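PDB 5J3U: protein Kinase A from Toxoplasma gondii, which binds cyclic AMP in two cyclic nucleotide-binding domains and probably inhibits the kinase catalytic subunit until the nucleotide arrives. Local coordinates for residues P200-V203 / K204-Q207; T128-R131 / S132-S136. All blocks are in the same frame, centred on the assembly; numbering follows the deposited sequence. Where two conformers were deposited one is given.

Contact 1: P200-V203 / K204-Q207. With CMP (adenosine-3',5'-cyclic-monophosphate), chain B.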
# COMPACT_ATOMS: atom_id res chain seq x y z
N PRO A 200 24.92 -11.35 16.06
CA PRO A 200 24.51 -9.93 15.99
C PRO A 200 24.51 -9.28 17.37
O PRO A 200 24.25 -9.96 18.36
CB PRO A 200 23.11 -9.99 15.43
CG PRO A 200 22.68 -11.37 15.54
CD PRO A 200 23.85 -12.28 15.70
N ILE A 201 24.79 -7.99 17.41
CA ILE A 201 24.73 -7.23 18.65
C ILE A 201 23.74 -6.09 18.48
O ILE A 201 23.54 -5.60 17.35
CB ILE A 201 26.10 -6.70 19.05
CG1 ILE A 201 26.67 -5.76 18.03
CG2 ILE A 201 27.05 -7.89 19.27
CD1 ILE A 201 27.81 -4.91 18.56
N GLU A 202 23.12 -5.68 19.57
CA GLU A 202 22.16 -4.59 19.49
C GLU A 202 22.89 -3.33 19.13
O GLU A 202 23.91 -3.04 19.72
CB GLU A 202 21.38 -4.42 20.78
CG GLU A 202 20.44 -3.22 20.69
CD GLU A 202 19.72 -2.95 21.99
OE1 GLU A 202 19.24 -3.93 22.62
OE2 GLU A 202 19.66 -1.75 22.35
N VAL A 203 22.37 -2.58 18.16
CA VAL A 203 22.97 -1.36 17.65
C VAL A 203 22.04 -0.14 17.66
O VAL A 203 22.51 0.99 17.44
CB VAL A 203 23.57 -1.54 16.24
CG1 VAL A 203 24.71 -2.54 16.30
CG2 VAL A 203 22.56 -2.01 15.21
N LYS A 204 20.75 -0.34 17.91
CA LYS A 204 19.83 0.84 17.97
C LYS A 204 18.54 0.40 18.57
O LYS A 204 18.14 -0.75 18.41
CB LYS A 204 19.59 1.43 16.58
CG LYS A 204 18.87 2.77 16.61
CD LYS A 204 19.17 3.49 15.34
CE LYS A 204 18.40 4.79 15.25
NZ LYS A 204 19.13 5.87 15.95
N LYS A 205 17.85 1.32 19.27
CA LYS A 205 16.54 1.07 19.82
C LYS A 205 15.62 2.06 19.14
O LYS A 205 16.02 3.20 18.97
CB LYS A 205 16.53 1.36 21.34
CG LYS A 205 17.60 0.64 22.15
CD LYS A 205 17.65 1.16 23.61
CE LYS A 205 18.57 0.32 24.51
NZ LYS A 205 18.06 -1.07 24.72
N TYR A 206 14.46 1.61 18.67
CA TYR A 206 13.52 2.50 17.95
C TYR A 206 12.33 2.75 18.83
O TYR A 206 11.90 1.89 19.56
CB TYR A 206 13.03 1.86 16.65
CG TYR A 206 14.11 1.78 15.63
CD1 TYR A 206 14.70 2.92 15.12
CD2 TYR A 206 14.62 0.55 15.23
CE1 TYR A 206 15.72 2.85 14.20
CE2 TYR A 206 15.61 0.48 14.25
CZ TYR A 206 16.16 1.60 13.76
OH TYR A 206 17.19 1.55 12.86
N GLN A 207 11.77 3.93 18.67
CA GLN A 207 10.49 4.30 19.30
C GLN A 207 9.59 4.94 18.25
O GLN A 207 9.99 5.18 17.10
CB GLN A 207 10.73 5.34 20.42
CG GLN A 207 11.53 4.86 21.60
CD GLN A 207 10.90 3.70 22.41
OE1 GLN A 207 9.64 3.60 22.63
NE2 GLN A 207 11.80 2.79 22.88
P CMP B . 18.33 -1.68 5.93
O1P CMP B . 17.41 -1.51 4.79
O2P CMP B . 19.77 -2.13 5.63
O5' CMP B . 17.66 -2.74 6.92
C5' CMP B . 18.25 -2.87 8.23
C4' CMP B . 18.08 -1.48 8.86
O4' CMP B . 18.63 -1.32 10.17
C3' CMP B . 18.90 -0.46 8.08
O3' CMP B . 18.32 -0.30 6.78
C2' CMP B . 18.87 0.75 8.98
O2' CMP B . 17.61 1.47 8.88
C1' CMP B . 18.83 0.06 10.34
N9 CMP B . 20.05 0.22 11.08
C8 CMP B . 20.08 0.56 12.38
N7 CMP B . 21.39 0.60 12.84
C5 CMP B . 22.19 0.22 11.82
C6 CMP B . 23.65 0.06 11.60
N6 CMP B . 24.56 0.27 12.60
N1 CMP B . 24.02 -0.32 10.36
C2 CMP B . 23.18 -0.58 9.32
N3 CMP B . 21.82 -0.43 9.47
C4 CMP B . 21.30 -0.02 10.65
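E202 and K205 form a salt bridge on the exposed side of strand 201-206, an edge strand of its four-stranded antiparallel sheet. K205 NZ donates to E202 OE2 at 2.9 Å and approaches on the syn lone pair, the side of the other carboxylate oxygen. The glutamate reaches out as an extended chain, its CG anti to the backbone N (chi1 177°), and the lysine crosses it at about a right angle. A bend at the last torsion of K205 (chi4 -67°) turns the ammonium back, with CG and CE each 3.2 Å from the same OE2.

Backbone hydrogen bonds pair A190 of strand 187-192 with both V203 and K204, a classic beta bulge in the hairpin that the two strands make. The extra residue is consistent with E202 and K205 ending on one side of the strand.

Contacts with the bound cyclic AMP come from V203 and Y206. V203 CG2 packs 3.7 Å from N7 of the adenine, and Y206 OH comes within 3.1 Å of C8. K204 CG lies over one face of the Y206 ring, 3.9 Å above its plane and near the rim. The ring also meets F212.

Charge and nucleotide contact are thus divided along one edge strand: the ion pair, with both partners exposed, is probably weakened by solvent, whereas adenine meets the methyl of V203 and the tyrosine through close contacts to its imidazole ring.

Contact 2: T128-R131 / S132-S136; sequences TKRR and SMYDS
R130 leaves the helix with CG anti to its own amide nitrogen (chi1 -167°) and then bends at chi2 (66°), a course that folds its guanidinium back over Y134, one turn further on. The two planes lie 21° apart with centres separated by 4.0 Å, a stacked cation-pi pair. NH1 sits over one face of the ring, offset toward the rim and 3.5 Å from CD1, while over the opposite rim of the same face CG of R130 is 3.7 Å from CE2 of Y134.

R131 follows a similar path toward D135, and the two side chains run side by side. NH2 approaches CB of the aspartate at 3.4 Å, but OD1 remains 4.1 Å from NH2 and well out of the guanidinium plane, so the attraction is one of charge alone. On another side of the helix, M133 CG rests 3.1 Å from the carbonyl O of K129.

Regular i to i+4 bonds hold the backbone of helix 116-138, among them Y134 N to R130 O at 2.8 Å. The polar ends look elsewhere: R131 forms a salt bridge to D157, and Y134 OH a hydrogen bond to T161.

The face of the R130 guanidinium therefore rests on the buried tyrosine while NH2 makes a salt bridge to E184 OE1, and these outside bonds tie helix 116-138 to helix 149-157 (D157), strand 159-165 (T161) and E184.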
# COMPACT_ATOMS: atom_id res chain seq x y z
N THR A 128 -11.00 6.65 4.77
CA THR A 128 -10.74 8.08 4.79
C THR A 128 -10.16 8.50 6.13
O THR A 128 -9.26 9.35 6.16
CB THR A 128 -11.93 8.97 4.39
OG1 THR A 128 -12.94 8.86 5.36
CG2 THR A 128 -12.52 8.58 3.00
N LYS A 129 -10.60 7.87 7.20
CA LYS A 129 -9.99 8.12 8.48
C LYS A 129 -8.52 7.67 8.55
O LYS A 129 -7.67 8.40 9.12
CB LYS A 129 -10.77 7.43 9.58
CG LYS A 129 -10.28 7.86 10.94
CD LYS A 129 -11.19 7.41 12.08
CE LYS A 129 -10.43 7.59 13.40
NZ LYS A 129 -11.28 7.13 14.52
N ARG A 130 -8.25 6.49 8.01
CA ARG A 130 -6.89 6.00 8.02
C ARG A 130 -5.94 6.97 7.30
O ARG A 130 -4.85 7.25 7.78
CB ARG A 130 -6.79 4.60 7.41
CG ARG A 130 -5.45 3.94 7.68
CD ARG A 130 -5.42 3.73 9.20
NE ARG A 130 -4.22 3.21 9.80
CZ ARG A 130 -3.19 3.93 10.29
NH1 ARG A 130 -3.12 5.25 10.14
NH2 ARG A 130 -2.21 3.29 10.89
N ARG A 131 -6.38 7.45 6.14
CA ARG A 131 -5.58 8.39 5.32
C ARG A 131 -5.28 9.66 6.11
O ARG A 131 -4.13 10.13 6.14
CB ARG A 131 -6.28 8.67 3.96
CG ARG A 131 -5.78 9.86 3.14
CD ARG A 131 -4.26 9.95 2.96
NE ARG A 131 -3.86 11.04 2.07
CZ ARG A 131 -3.76 12.32 2.41
NH1 ARG A 131 -3.36 13.20 1.49
NH2 ARG A 131 -4.08 12.75 3.64
N SER A 132 -6.33 10.19 6.77
CA SER A 132 -6.17 11.38 7.57
C SER A 132 -5.19 11.15 8.74
O SER A 132 -4.33 11.97 9.03
CB SER A 132 -7.53 11.88 8.04
OG SER A 132 -7.35 13.07 8.76
N MET A 133 -5.30 9.98 9.37
CA MET A 133 -4.42 9.63 10.48
C MET A 133 -2.98 9.47 9.98
O MET A 133 -2.05 9.92 10.68
CB MET A 133 -4.90 8.37 11.18
CG MET A 133 -6.23 8.57 11.89
SD MET A 133 -6.13 9.63 13.35
CE MET A 133 -5.37 8.52 14.52
N TYR A 134 -2.81 8.93 8.77
CA TYR A 134 -1.44 8.85 8.18
C TYR A 134 -0.91 10.26 7.93
O TYR A 134 0.25 10.56 8.26
CB TYR A 134 -1.38 8.08 6.88
CG TYR A 134 -1.39 6.58 6.98
CD1 TYR A 134 -0.57 5.89 7.88
CD2 TYR A 134 -2.18 5.83 6.07
CE1 TYR A 134 -0.56 4.50 7.92
CE2 TYR A 134 -2.16 4.43 6.08
CZ TYR A 134 -1.36 3.77 6.99
OH TYR A 134 -1.38 2.40 6.97
N ASP A 135 -1.75 11.14 7.40
CA ASP A 135 -1.31 12.50 7.20
C ASP A 135 -0.85 13.22 8.47
O ASP A 135 0.17 13.88 8.48
CB ASP A 135 -2.36 13.29 6.51
CG ASP A 135 -1.80 14.54 5.88
OD1 ASP A 135 -0.73 14.47 5.17
OD2 ASP A 135 -2.46 15.57 6.10
N SER A 136 -1.63 13.05 9.54
CA SER A 136 -1.32 13.55 10.85
C SER A 136 -0.05 13.02 11.39
O SER A 136 0.82 13.80 11.85
CB SER A 136 -2.48 13.27 11.77
OG SER A 136 -2.17 13.76 13.03

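Both contacts are local and lie mostly at the surface, but they hold different elements: contact 1 an edge strand of the second nucleotide-binding domain, contact 2 the long helix 116-138 that runs from the first domain toward the second. They are about 29 Å apart between centres and do not touch. Contact 1 pairs its opposite charges directly, among exposed residues, and carries nucleotide contacts on the same strand. In contact 2 the strong ionic partners lie outside the segments; within them, an arginine uses its flat face on a tyrosine that is the one buried residue of the contact. One contact thus borders a ligand pocket, whereas the other fastens the helix to helix 149-157 and strand 159-165.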